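Local coordinates for protein putative metal-sulfur cluster biosynthesis proteins YuaD (Bacillus subtilis, PDB 1ORU) that is of unknown function but may bind molybdenum and pyridoxal phosphate, and is only putatively linked to metal-sulfur cluster biosynthesis, at residues M28-F33 with P170-T175; L46-G51 with T61-R66; P135-Q140 with K148-F153. All blocks are in the same frame, centred on the assembly; numbering follows the deposited sequence.

Contact 1: M28-F33 with P170-T175; sequences MDKLDF and PGAVYT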
HETATM    1  N   MSE A  28     -15.708  11.079  18.195  1.00 19.17           N
HETATM    2  CA  MSE A  28     -15.379  12.493  18.083  1.00 19.98           C
HETATM    3  C   MSE A  28     -16.253  13.101  16.996  1.00 20.30           C
HETATM    4  O   MSE A  28     -16.711  12.398  16.092  1.00 19.08           O
HETATM    5  CB  MSE A  28     -13.913  12.665  17.664  1.00 21.93           C
HETATM    6  CG  MSE A  28     -12.890  12.085  18.615  1.00 24.47           C
HETATM    7 SE   MSE A  28     -12.793  13.074  20.269  0.93 33.47          SE
HETATM    8  CE  MSE A  28     -11.833  14.628  19.640  1.00 30.03           C
ATOM      9  N   ASP A  29     -16.473  14.408  17.077  0.50 20.03           N
ATOM     10  CA  ASP A  29     -17.283  15.094  16.080  0.50 21.23           C
ATOM     11  C   ASP A  29     -16.405  15.418  14.877  0.50 19.86           C
ATOM     12  O   ASP A  29     -16.896  15.607  13.766  0.48 19.08           O
ATOM     13  CB  ASP A  29     -17.850  16.392  16.658  0.47 24.57           C
ATOM     14  CG  ASP A  29     -16.780  17.441  16.892  0.50 26.90           C
ATOM     15  OD1 ASP A  29     -15.799  17.148  17.609  0.50 27.81           O
ATOM     16  OD2 ASP A  29     -16.920  18.562  16.359  0.39 29.92           O
ATOM     17  N   LYS A  30     -15.098  15.475  15.111  1.00 19.04           N
ATOM     18  CA  LYS A  30     -14.142  15.803  14.058  1.00 19.30           C
ATOM     19  C   LYS A  30     -12.796  15.132  14.302  1.00 18.15           C
ATOM     20  O   LYS A  30     -12.440  14.835  15.442  1.00 18.81           O
ATOM     21  CB  LYS A  30     -13.942  17.325  14.006  1.00 21.33           C
ATOM     22  CG  LYS A  30     -12.675  17.774  13.283  1.00 25.46           C
ATOM     23  CD  LYS A  30     -12.263  19.195  13.656  1.00 24.52           C
ATOM     24  CE  LYS A  30     -10.967  19.581  12.955  1.00 24.11           C
ATOM     25  NZ  LYS A  30     -10.508  20.951  13.312  1.00 26.10           N
ATOM     26  N   LEU A  31     -12.054  14.901  13.223  1.00 17.50           N
ATOM     27  CA  LEU A  31     -10.723  14.305  13.301  1.00 16.16           C
ATOM     28  C   LEU A  31      -9.831  15.002  12.290  1.00 17.37           C
ATOM     29  O   LEU A  31     -10.293  15.431  11.230  1.00 15.23           O
ATOM     30  CB  LEU A  31     -10.747  12.814  12.955  1.00 16.95           C
ATOM     31  CG  LEU A  31     -11.376  11.798  13.908  1.00 17.27           C
ATOM     32  CD1 LEU A  31     -11.263  10.403  13.298  1.00 16.92           C
ATOM     33  CD2 LEU A  31     -10.667  11.848  15.255  1.00 17.62           C
ATOM     34  N   ASP A  32      -8.552  15.128  12.627  1.00 16.31           N
ATOM     35  CA  ASP A  32      -7.602  15.721  11.707  1.00 17.09           C
ATOM     36  C   ASP A  32      -6.774  14.582  11.135  1.00 16.19           C
ATOM     37  O   ASP A  32      -6.249  13.755  11.882  1.00 16.29           O
ATOM     38  CB  ASP A  32      -6.678  16.708  12.423  1.00 18.66           C
ATOM     39  CG  ASP A  32      -7.380  17.986  12.807  1.00 22.18           C
ATOM     40  OD1 ASP A  32      -8.030  18.594  11.928  1.00 22.85           O
ATOM     41  OD2 ASP A  32      -7.275  18.389  13.985  1.00 24.94           O
ATOM     42  N   PHE A  33      -6.695  14.514   9.812  1.00 15.37           N
ATOM     43  CA  PHE A  33      -5.884  13.501   9.152  1.00 14.99           C
ATOM     44  C   PHE A  33      -4.639  14.232   8.674  1.00 15.66           C
ATOM     45  O   PHE A  33      -4.733  15.294   8.057  1.00 15.11           O
ATOM     46  CB  PHE A  33      -6.587  12.903   7.926  1.00 13.97           C
ATOM     47  CG  PHE A  33      -7.681  11.919   8.247  1.00 14.72           C
ATOM     48  CD1 PHE A  33      -7.850  11.417   9.533  1.00 13.71           C
ATOM     49  CD2 PHE A  33      -8.530  11.469   7.236  1.00 14.03           C
ATOM     50  CE1 PHE A  33      -8.849  10.476   9.810  1.00 15.39           C
ATOM     51  CE2 PHE A  33      -9.529  10.529   7.500  1.00 13.70           C
ATOM     52  CZ  PHE A  33      -9.688  10.034   8.790  1.00 14.18           C
ATOM     53  N   PRO A 170      -3.608  15.287   3.696  1.00 14.12           N
ATOM     54  CA  PRO A 170      -4.105  15.832   4.963  1.00 14.44           C
ATOM     55  C   PRO A 170      -5.404  16.621   4.823  1.00 14.28           C
ATOM     56  O   PRO A 170      -5.726  17.127   3.746  1.00 13.30           O
ATOM     57  CB  PRO A 170      -2.946  16.716   5.438  1.00 14.34           C
ATOM     58  CG  PRO A 170      -1.741  16.101   4.769  1.00 15.16           C
ATOM     59  CD  PRO A 170      -2.276  15.836   3.389  1.00 15.57           C
ATOM     60  N   GLY A 171      -6.139  16.719   5.926  1.00 13.26           N
ATOM     61  CA  GLY A 171      -7.391  17.452   5.924  1.00 13.56           C
ATOM     62  C   GLY A 171      -8.279  17.040   7.079  1.00 12.90           C
ATOM     63  O   GLY A 171      -8.064  15.994   7.695  1.00 14.55           O
ATOM     64  N   ALA A 172      -9.277  17.860   7.386  1.00 13.01           N
ATOM     65  CA  ALA A 172     -10.195  17.559   8.482  1.00 13.18           C
ATOM     66  C   ALA A 172     -11.373  16.734   7.983  1.00 12.38           C
ATOM     67  O   ALA A 172     -11.810  16.886   6.842  1.00 12.84           O
ATOM     68  CB  ALA A 172     -10.710  18.850   9.102  1.00 13.90           C
ATOM     69  N   VAL A 173     -11.879  15.856   8.845  1.00 12.77           N
ATOM     70  CA  VAL A 173     -13.031  15.029   8.505  1.00 11.45           C
ATOM     71  C   VAL A 173     -14.061  15.240   9.610  1.00 11.35           C
ATOM     72  O   VAL A 173     -13.700  15.419  10.779  1.00 11.42           O
ATOM     73  CB  VAL A 173     -12.641  13.532   8.355  1.00 12.16           C
ATOM     74  CG1 VAL A 173     -11.701  13.374   7.160  1.00 12.05           C
ATOM     75  CG2 VAL A 173     -11.952  13.020   9.620  1.00 12.17           C
ATOM     76  N   TYR A 174     -15.337  15.232   9.229  1.00 11.20           N
ATOM     77  CA  TYR A 174     -16.432  15.494  10.161  1.00 12.52           C
ATOM     78  C   TYR A 174     -17.501  14.411  10.155  1.00 11.64           C
ATOM     79  O   TYR A 174     -17.732  13.761   9.139  1.00 13.79           O
ATOM     80  CB  TYR A 174     -17.075  16.834   9.796  1.00 10.94           C
ATOM     81  CG  TYR A 174     -16.073  17.963   9.630  1.00 15.89           C
ATOM     82  CD1 TYR A 174     -15.691  18.750  10.717  1.00 15.46           C
ATOM     83  CD2 TYR A 174     -15.496  18.230   8.388  1.00 14.84           C
ATOM     84  CE1 TYR A 174     -14.757  19.784  10.570  1.00 17.07           C
ATOM     85  CE2 TYR A 174     -14.562  19.257   8.226  1.00 16.33           C
ATOM     86  CZ  TYR A 174     -14.197  20.032   9.322  1.00 18.17           C
ATOM     87  OH  TYR A 174     -13.269  21.050   9.168  1.00 15.65           O
ATOM     88  N   THR A 175     -18.165  14.233  11.291  1.00 14.92           N
ATOM     89  CA  THR A 175     -19.226  13.232  11.412  1.00 14.44           C
ATOM     90  C   THR A 175     -20.293  13.430  10.328  1.00 15.12           C
ATOM     91  O   THR A 175     -20.758  14.547  10.103  1.00 14.25           O
ATOM     92  CB  THR A 175     -19.914  13.326  12.792  1.00 18.57           C
ATOM     93  OG1 THR A 175     -18.930  13.195  13.826  1.00 22.08           O
ATOM     94  CG2 THR A 175     -20.955  12.226  12.947  1.00 19.47           C
TER
HETATM   95  O   HOH W   1     -18.397  10.778  14.941  1.00 16.96           O
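Strands 30-33 and 171-174 run antiparallel, their axes 4.7 Å apart at 155°, with hydrogen-bonded pairs at Leu31-Val173 and Phe33-Gly171. Two bonds join the first pair, Leu31 N to Val173 O at 3.0 Å and Val173 N to Leu31 O at 2.9 Å, the latter nearly along the C=O axis. Beyond the strands, Thr175 N donates to Asp29 O, and a water links Met28 O with Thr175 OG1. The side chains of Leu31, Phe33 and Val173 share one face of the pairing. Val173 CG2 sits over a face of the Phe33 ring, 4.0 Å from its centroid, a CH-pi contact that is offset toward the rim; the same methyl packs on Leu31 CB at 3.6 Å. Val173 CG1 meets Phe33 CE2, also at 3.6 Å, so both branches of the valine are used. On the other face, Lys30 is extended, its CG anti to the backbone N, and runs alongside Tyr174; Lys30 CG lies 4.0 Å from Tyr174 CE1. Gly171 has phi 160° and psi 163°, where a CB would jam against the preceding carbonyl oxygen. The apolar face lies against strand 5-17, where Leu15 touches both Leu31 and Val173, while Phe117 also packs on Val173.

Contact 2: L46-G51 with T61-R66; sequences LTKKAG and TEIFNR. With SO4 (sulfate ion), chain C.
A two-stranded antiparallel beta hairpin with a long connection is formed here by strands 47-49 and 62-64, whose short axes make an angle of 136°. Lys48 and Ile63 are its hydrogen-bonded pair: Ile63 N to Lys48 O, 2.9 Å, is almost straight at 176°, and Lys48 N to Ile63 O is 2.8 Å. Outside this pair, Ala50 N bonds to Thr61 O, and Asn65 N donates to Leu46 O at 2.8 Å from above the carbonyl plane. Lys48 CG lies beside Ile63 CG1 at 3.8 Å, both atoms in the crowded position between backbone N and carbonyl carbon. Lys48 then bends at chi3, bringing NZ to sulfate O3 at 2.8 Å; Glu54 forms a salt bridge with the same amine. The sulfate probably comes from the crystallisation liquor. Ile63 CD1 packs on Ala50 CB at 3.9 Å. Near the edge of the pairing, Thr47 OG1 lies 3.1 Å from Glu62 OE2. Leu46 CD1 meets Phe64 CE1 at 4.0 Å, the side chains crossing at about a right angle. Neither strand joins the main sheet of its own chain; the hairpin meets the second subunit, where Thr47 packs on Tyr35 and Phe64 on Ile166 of that chain.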
ATOM      1  N   LEU A  46       5.087   8.010  11.671  1.00 25.76           N
ATOM      2  CA  LEU A  46       5.791   7.569  10.473  1.00 26.25           C
ATOM      3  C   LEU A  46       6.154   6.096  10.625  1.00 25.53           C
ATOM      4  O   LEU A  46       6.145   5.339   9.657  1.00 24.24           O
ATOM      5  CB  LEU A  46       7.074   8.392  10.290  1.00 28.59           C
ATOM      6  CG  LEU A  46       8.080   7.940   9.223  1.00 29.45           C
ATOM      7  CD1 LEU A  46       7.481   8.135   7.839  1.00 30.55           C
ATOM      8  CD2 LEU A  46       9.372   8.735   9.360  1.00 28.51           C
ATOM      9  N   THR A  47       6.467   5.692  11.852  1.00 24.58           N
ATOM     10  CA  THR A  47       6.861   4.318  12.109  1.00 23.58           C
ATOM     11  C   THR A  47       6.041   3.630  13.191  1.00 23.79           C
ATOM     12  O   THR A  47       5.244   4.259  13.891  1.00 23.53           O
ATOM     13  CB  THR A  47       8.337   4.246  12.528  1.00 24.71           C
ATOM     14  OG1 THR A  47       8.505   4.912  13.786  1.00 25.51           O
ATOM     15  CG2 THR A  47       9.224   4.925  11.486  1.00 23.86           C
ATOM     16  N   LYS A  48       6.254   2.326  13.313  1.00 24.28           N
ATOM     17  CA  LYS A  48       5.585   1.508  14.314  1.00 24.29           C
ATOM     18  C   LYS A  48       6.503   0.326  14.613  1.00 25.31           C
ATOM     19  O   LYS A  48       7.474   0.088  13.890  1.00 24.23           O
ATOM     20  CB  LYS A  48       4.248   0.984  13.790  1.00 25.39           C
ATOM     21  CG  LYS A  48       4.370   0.038  12.606  1.00 27.41           C
ATOM     22  CD  LYS A  48       3.112  -0.793  12.428  1.00 28.27           C
ATOM     23  CE  LYS A  48       2.945  -1.765  13.589  1.00 29.89           C
ATOM     24  NZ  LYS A  48       1.747  -2.628  13.442  1.00 29.48           N
ATOM     25  N   LYS A  49       6.205  -0.402  15.683  1.00 25.26           N
ATOM     26  CA  LYS A  49       6.996  -1.570  16.045  1.00 26.34           C
ATOM     27  C   LYS A  49       6.320  -2.793  15.436  1.00 25.76           C
ATOM     28  O   LYS A  49       5.102  -2.940  15.515  1.00 25.52           O
ATOM     29  CB  LYS A  49       7.074  -1.704  17.566  1.00 29.28           C
ATOM     30  CG  LYS A  49       7.734  -0.515  18.239  1.00 32.14           C
ATOM     31  CD  LYS A  49       7.637  -0.607  19.753  1.00 37.76           C
ATOM     32  CE  LYS A  49       8.177   0.657  20.411  1.00 41.05           C
ATOM     33  NZ  LYS A  49       8.015   0.640  21.895  1.00 43.37           N
ATOM     34  N   ALA A  50       7.113  -3.660  14.816  1.00 23.96           N
ATOM     35  CA  ALA A  50       6.583  -4.860  14.183  1.00 24.16           C
ATOM     36  C   ALA A  50       5.978  -5.808  15.212  1.00 24.01           C
ATOM     37  O   ALA A  50       6.449  -5.902  16.345  1.00 24.66           O
ATOM     38  CB  ALA A  50       7.684  -5.573  13.400  1.00 24.60           C
ATOM     39  N   GLY A  51       4.932  -6.511  14.802  1.00 23.87           N
ATOM     40  CA  GLY A  51       4.281  -7.450  15.693  1.00 24.50           C
ATOM     41  C   GLY A  51       3.788  -8.653  14.925  1.00 25.57           C
ATOM     42  O   GLY A  51       4.344  -9.009  13.884  1.00 25.76           O
ATOM     43  N   THR A  61      10.798  -4.629  15.888  1.00 24.52           N
ATOM     44  CA  THR A  61      11.594  -3.946  14.871  1.00 23.23           C
ATOM     45  C   THR A  61      10.862  -2.694  14.400  1.00 23.18           C
ATOM     46  O   THR A  61       9.667  -2.749  14.128  1.00 22.79           O
ATOM     47  CB  THR A  61      11.824  -4.854  13.638  1.00 24.06           C
ATOM     48  OG1 THR A  61      12.476  -6.064  14.044  1.00 23.69           O
ATOM     49  CG2 THR A  61      12.690  -4.140  12.597  1.00 23.69           C
ATOM     50  N   GLU A  62      11.567  -1.572  14.304  1.00 22.24           N
ATOM     51  CA  GLU A  62      10.931  -0.344  13.839  1.00 24.57           C
ATOM     52  C   GLU A  62      10.757  -0.397  12.326  1.00 23.11           C
ATOM     53  O   GLU A  62      11.724  -0.583  11.581  1.00 19.93           O
ATOM     54  CB  GLU A  62      11.756   0.890  14.215  1.00 27.58           C
ATOM     55  CG  GLU A  62      11.086   2.198  13.806  1.00 32.20           C
ATOM     56  CD  GLU A  62      11.814   3.430  14.309  1.00 35.75           C
ATOM     57  OE1 GLU A  62      12.984   3.637  13.932  1.00 37.61           O
ATOM     58  OE2 GLU A  62      11.210   4.201  15.085  1.00 40.54           O
ATOM     59  N   ILE A  63       9.513  -0.244  11.884  1.00 20.81           N
ATOM     60  CA  ILE A  63       9.182  -0.276  10.466  1.00 17.69           C
ATOM     61  C   ILE A  63       8.219   0.855  10.147  1.00 17.29           C
ATOM     62  O   ILE A  63       7.686   1.509  11.046  1.00 18.09           O
ATOM     63  CB  ILE A  63       8.496  -1.607  10.065  1.00 17.14           C
ATOM     64  CG1 ILE A  63       7.220  -1.808  10.887  1.00 16.82           C
ATOM     65  CG2 ILE A  63       9.461  -2.775  10.251  1.00 17.26           C
ATOM     66  CD1 ILE A  63       6.491  -3.099  10.592  1.00 17.23           C
ATOM     67  N   PHE A  64       8.000   1.083   8.858  1.00 15.68           N
ATOM     68  CA  PHE A  64       7.088   2.124   8.416  1.00 16.00           C
ATOM     69  C   PHE A  64       5.682   1.809   8.933  1.00 15.88           C
ATOM     70  O   PHE A  64       5.276   0.649   8.957  1.00 17.39           O
ATOM     71  CB  PHE A  64       7.061   2.183   6.890  1.00 14.68           C
ATOM     72  CG  PHE A  64       6.024   3.110   6.353  1.00 17.12           C
ATOM     73  CD1 PHE A  64       6.179   4.488   6.470  1.00 17.14           C
ATOM     74  CD2 PHE A  64       4.867   2.609   5.766  1.00 17.52           C
ATOM     75  CE1 PHE A  64       5.193   5.359   6.012  1.00 18.69           C
ATOM     76  CE2 PHE A  64       3.873   3.471   5.304  1.00 20.15           C
ATOM     77  CZ  PHE A  64       4.038   4.848   5.428  1.00 19.03           C
ATOM     78  N   ASN A  65       4.944   2.842   9.329  1.00 19.00           N
ATOM     79  CA  ASN A  65       3.587   2.652   9.840  1.00 19.15           C
ATOM     80  C   ASN A  65       2.551   2.653   8.719  1.00 18.99           C
ATOM     81  O   ASN A  65       2.051   3.697   8.297  1.00 21.29           O
ATOM     82  CB  ASN A  65       3.254   3.728  10.874  1.00 20.49           C
ATOM     83  CG  ASN A  65       1.838   3.602  11.412  1.00 20.41           C
ATOM     84  OD1 ASN A  65       1.239   2.527  11.371  1.00 22.47           O
ATOM     85  ND2 ASN A  65       1.304   4.700  11.927  1.00 21.22           N
ATOM     86  N   ARG A  66       2.229   1.454   8.262  1.00 18.61           N
ATOM     87  CA  ARG A  66       1.282   1.226   7.184  1.00 18.77           C
ATOM     88  C   ARG A  66      -0.178   1.260   7.649  1.00 19.62           C
ATOM     89  O   ARG A  66      -1.081   1.572   6.875  1.00 19.92           O
ATOM     90  CB  ARG A  66       1.595  -0.134   6.576  1.00 20.30           C
ATOM     91  CG  ARG A  66       0.720  -0.550   5.443  1.00 19.30           C
ATOM     92  CD  ARG A  66       0.901  -2.031   5.182  1.00 19.25           C
ATOM     93  NE  ARG A  66       0.300  -2.405   3.911  1.00 18.96           N
ATOM     94  CZ  ARG A  66      -0.193  -3.606   3.638  1.00 19.76           C
ATOM     95  NH1 ARG A  66      -0.161  -4.559   4.559  1.00 18.65           N
ATOM     96  NH2 ARG A  66      -0.706  -3.853   2.439  1.00 16.57           N
TER
HETATM   97  S   SO4 C 501      -0.748  -3.526  16.115  1.00 55.37           S
HETATM   98  O1  SO4 C 501      -1.364  -2.175  16.143  1.00 49.03           O
HETATM   99  O2  SO4 C 501      -1.319  -4.298  14.990  1.00 48.50           O
HETATM  100  O3  SO4 C 501       0.722  -3.409  15.946  1.00 49.16           O
HETATM  101  O4  SO4 C 501      -1.030  -4.215  17.398  1.00 49.76           O

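Contact 3: P135-Q140 with K148-F153; sequences PGEVIQ and KLASAF
Gln140 has CG anti to the backbone N (chi1 176°) and bends at chi2 (72°), which turns its amide across Leu149 at the start of helix 149-156. Its OE1 accepts Leu149 N at 3.0 Å, the donor standing above the carbonyl plane, and takes a water at 2.6 Å. That water accepts Ala150 N, so one side-chain oxygen serves two amides of the first helical turn, one of them through solvent. NE2 bonds to Gln146 O in the connection between the helices. An alanine here would remove the direct and water-mediated links to the two amides and the bond to Gln146 O, and would probably loosen the start of the second helix. Phe153, with CG also anti to its backbone N, brings its ring to helix 133-142: CD1 meets Ile139 CD1 at 3.5 Å, and CE2 meets Pro135 CB at 3.8 Å. Gly136 makes the close approach possible, its CA 3.8 Å from Ala150 CA; a CB would clash with Ala150 O. The short axes come within 7.4 Å at 134°, and Ala150 CA makes a CA-H...O contact with Gly136 O. Helix 74-84 packs against both helices: Met84 touches Ile139, Leu149 and Phe153, and Ile80 also touches Phe153.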
ATOM      1  N   PRO A 135      -9.752  -7.764  20.024  1.00 26.48           N
ATOM      2  CA  PRO A 135     -11.107  -7.206  19.904  1.00 26.43           C
ATOM      3  C   PRO A 135     -12.156  -8.241  20.295  1.00 25.50           C
ATOM      4  O   PRO A 135     -13.212  -7.902  20.827  1.00 23.84           O
ATOM      5  CB  PRO A 135     -11.198  -6.823  18.427  1.00 25.37           C
ATOM      6  CG  PRO A 135      -9.772  -6.501  18.079  1.00 27.05           C
ATOM      7  CD  PRO A 135      -9.019  -7.629  18.751  1.00 24.96           C
ATOM      8  N   GLY A 136     -11.855  -9.509  20.022  1.00 24.52           N
ATOM      9  CA  GLY A 136     -12.782 -10.573  20.365  1.00 23.35           C
ATOM     10  C   GLY A 136     -12.981 -10.649  21.868  1.00 22.87           C
ATOM     11  O   GLY A 136     -14.091 -10.879  22.348  1.00 22.74           O
ATOM     12  N   GLU A 137     -11.900 -10.445  22.612  1.00 22.94           N
ATOM     13  CA  GLU A 137     -11.957 -10.489  24.067  1.00 24.62           C
ATOM     14  C   GLU A 137     -12.723  -9.278  24.595  1.00 23.14           C
ATOM     15  O   GLU A 137     -13.352  -9.342  25.650  1.00 20.08           O
ATOM     16  CB  GLU A 137     -10.538 -10.542  24.632  1.00 26.71           C
ATOM     17  CG  GLU A 137      -9.769 -11.739  24.096  1.00 33.06           C
ATOM     18  CD  GLU A 137      -8.374 -11.856  24.657  1.00 36.99           C
ATOM     19  OE1 GLU A 137      -7.579 -10.907  24.491  1.00 40.27           O
ATOM     20  OE2 GLU A 137      -8.070 -12.907  25.259  1.00 40.06           O
ATOM     21  N   VAL A 138     -12.671  -8.178  23.848  1.00 22.07           N
ATOM     22  CA  VAL A 138     -13.396  -6.968  24.220  1.00 20.99           C
ATOM     23  C   VAL A 138     -14.887  -7.243  24.036  1.00 21.28           C
ATOM     24  O   VAL A 138     -15.704  -6.941  24.908  1.00 20.54           O
ATOM     25  CB  VAL A 138     -12.991  -5.772  23.327  1.00 21.25           C
ATOM     26  CG1 VAL A 138     -13.902  -4.575  23.602  1.00 21.56           C
ATOM     27  CG2 VAL A 138     -11.541  -5.399  23.593  1.00 20.53           C
ATOM     28  N   ILE A 139     -15.241  -7.822  22.894  1.00 20.49           N
ATOM     29  CA  ILE A 139     -16.636  -8.137  22.617  1.00 20.49           C
ATOM     30  C   ILE A 139     -17.154  -9.095  23.685  1.00 20.98           C
ATOM     31  O   ILE A 139     -18.297  -8.982  24.142  1.00 19.78           O
ATOM     32  CB  ILE A 139     -16.796  -8.776  21.219  1.00 19.73           C
ATOM     33  CG1 ILE A 139     -16.423  -7.748  20.140  1.00 20.95           C
ATOM     34  CG2 ILE A 139     -18.225  -9.254  21.025  1.00 20.50           C
ATOM     35  CD1 ILE A 139     -16.313  -8.317  18.727  1.00 20.65           C
ATOM     36  N   GLN A 140     -16.303 -10.030  24.089  1.00 21.44           N
ATOM     37  CA  GLN A 140     -16.676 -11.000  25.108  1.00 23.16           C
ATOM     38  C   GLN A 140     -17.070 -10.301  26.405  1.00 22.91           C
ATOM     39  O   GLN A 140     -18.046 -10.686  27.047  1.00 24.32           O
ATOM     40  CB  GLN A 140     -15.515 -11.963  25.382  1.00 23.74           C
ATOM     41  CG  GLN A 140     -15.795 -12.952  26.509  1.00 23.06           C
ATOM     42  CD  GLN A 140     -16.804 -14.012  26.119  1.00 23.46           C
ATOM     43  OE1 GLN A 140     -16.456 -15.013  25.497  1.00 24.64           O
ATOM     44  NE2 GLN A 140     -18.065 -13.791  26.468  1.00 24.01           N
ATOM     45  N   LYS A 148     -17.237 -18.577  24.532  1.00 27.24           N
ATOM     46  CA  LYS A 148     -16.250 -18.524  23.455  1.00 27.76           C
ATOM     47  C   LYS A 148     -16.464 -17.478  22.366  1.00 26.69           C
ATOM     48  O   LYS A 148     -16.308 -17.774  21.177  1.00 24.54           O
ATOM     49  CB  LYS A 148     -16.145 -19.908  22.810  1.00 31.14           C
ATOM     50  CG  LYS A 148     -15.878 -21.026  23.804  1.00 35.08           C
ATOM     51  CD  LYS A 148     -15.757 -22.370  23.106  1.00 38.99           C
ATOM     52  CE  LYS A 148     -15.467 -23.486  24.099  1.00 42.43           C
ATOM     53  NZ  LYS A 148     -16.560 -23.643  25.100  1.00 46.39           N
ATOM     54  N   LEU A 149     -16.796 -16.251  22.756  1.00 25.23           N
ATOM     55  CA  LEU A 149     -17.013 -15.215  21.756  1.00 24.65           C
ATOM     56  C   LEU A 149     -15.715 -14.699  21.139  1.00 23.69           C
ATOM     57  O   LEU A 149     -15.708 -14.289  19.985  1.00 24.36           O
ATOM     58  CB  LEU A 149     -17.812 -14.045  22.345  1.00 22.62           C
ATOM     59  CG  LEU A 149     -19.284 -14.320  22.666  1.00 21.97           C
ATOM     60  CD1 LEU A 149     -19.981 -13.007  23.014  1.00 23.14           C
ATOM     61  CD2 LEU A 149     -19.965 -14.970  21.473  1.00 21.45           C
ATOM     62  N   ALA A 150     -14.622 -14.721  21.894  1.00 23.76           N
ATOM     63  CA  ALA A 150     -13.348 -14.238  21.367  1.00 24.70           C
ATOM     64  C   ALA A 150     -12.927 -15.033  20.139  1.00 25.24           C
ATOM     65  O   ALA A 150     -12.584 -14.459  19.102  1.00 24.02           O
ATOM     66  CB  ALA A 150     -12.264 -14.319  22.435  1.00 24.58           C
ATOM     67  N   SER A 151     -12.938 -16.357  20.256  1.00 25.33           N
ATOM     68  CA  SER A 151     -12.559 -17.197  19.132  1.00 26.67           C
ATOM     69  C   SER A 151     -13.628 -17.098  18.050  1.00 26.50           C
ATOM     70  O   SER A 151     -13.332 -17.216  16.860  1.00 28.67           O
ATOM     71  CB  SER A 151     -12.384 -18.653  19.584  1.00 27.24           C
ATOM     72  OG  SER A 151     -13.574 -19.165  20.152  1.00 28.81           O
ATOM     73  N   ALA A 152     -14.870 -16.861  18.465  1.00 24.99           N
ATOM     74  CA  ALA A 152     -15.971 -16.734  17.519  1.00 24.99           C
ATOM     75  C   ALA A 152     -15.761 -15.512  16.628  1.00 24.61           C
ATOM     76  O   ALA A 152     -16.070 -15.537  15.435  1.00 23.67           O
ATOM     77  CB  ALA A 152     -17.298 -16.620  18.267  1.00 25.19           C
ATOM     78  N   PHE A 153     -15.234 -14.441  17.211  1.00 24.76           N
ATOM     79  CA  PHE A 153     -14.975 -13.221  16.453  1.00 24.89           C
ATOM     80  C   PHE A 153     -13.915 -13.484  15.385  1.00 26.05           C
ATOM     81  O   PHE A 153     -14.115 -13.168  14.213  1.00 25.65           O
ATOM     82  CB  PHE A 153     -14.492 -12.106  17.384  1.00 24.45           C
ATOM     83  CG  PHE A 153     -13.993 -10.890  16.661  1.00 24.36           C
ATOM     84  CD1 PHE A 153     -14.882 -10.002  16.064  1.00 24.20           C
ATOM     85  CD2 PHE A 153     -12.624 -10.645  16.555  1.00 24.14           C
ATOM     86  CE1 PHE A 153     -14.415  -8.883  15.372  1.00 24.30           C
ATOM     87  CE2 PHE A 153     -12.147  -9.531  15.866  1.00 25.11           C
ATOM     88  CZ  PHE A 153     -13.045  -8.648  15.273  1.00 23.64           C
TER
HETATM   89  O   HOH W   2     -14.034 -15.631  24.762  1.00 21.48           O

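How the contacts relate
The three contacts do not touch, yet all lie within the MOSC region of the chain. Along the chain, contact 1 closes a long loop holding both others, and contact 2 is complete before contact 3 opens. Contacts 1 and 3 lie on opposite sides of the chain's centre, their own centres about 30 Å apart and nearest atoms about 17 Å. Contact 2 is about 24 Å from contact 1 and 26 Å from contact 3, centre to centre, with nearest atoms about 12 Å and 13 Å apart, and it alone of the three reaches the second subunit. The sulfate is likewise bound at contact 2, but it identifies no active site.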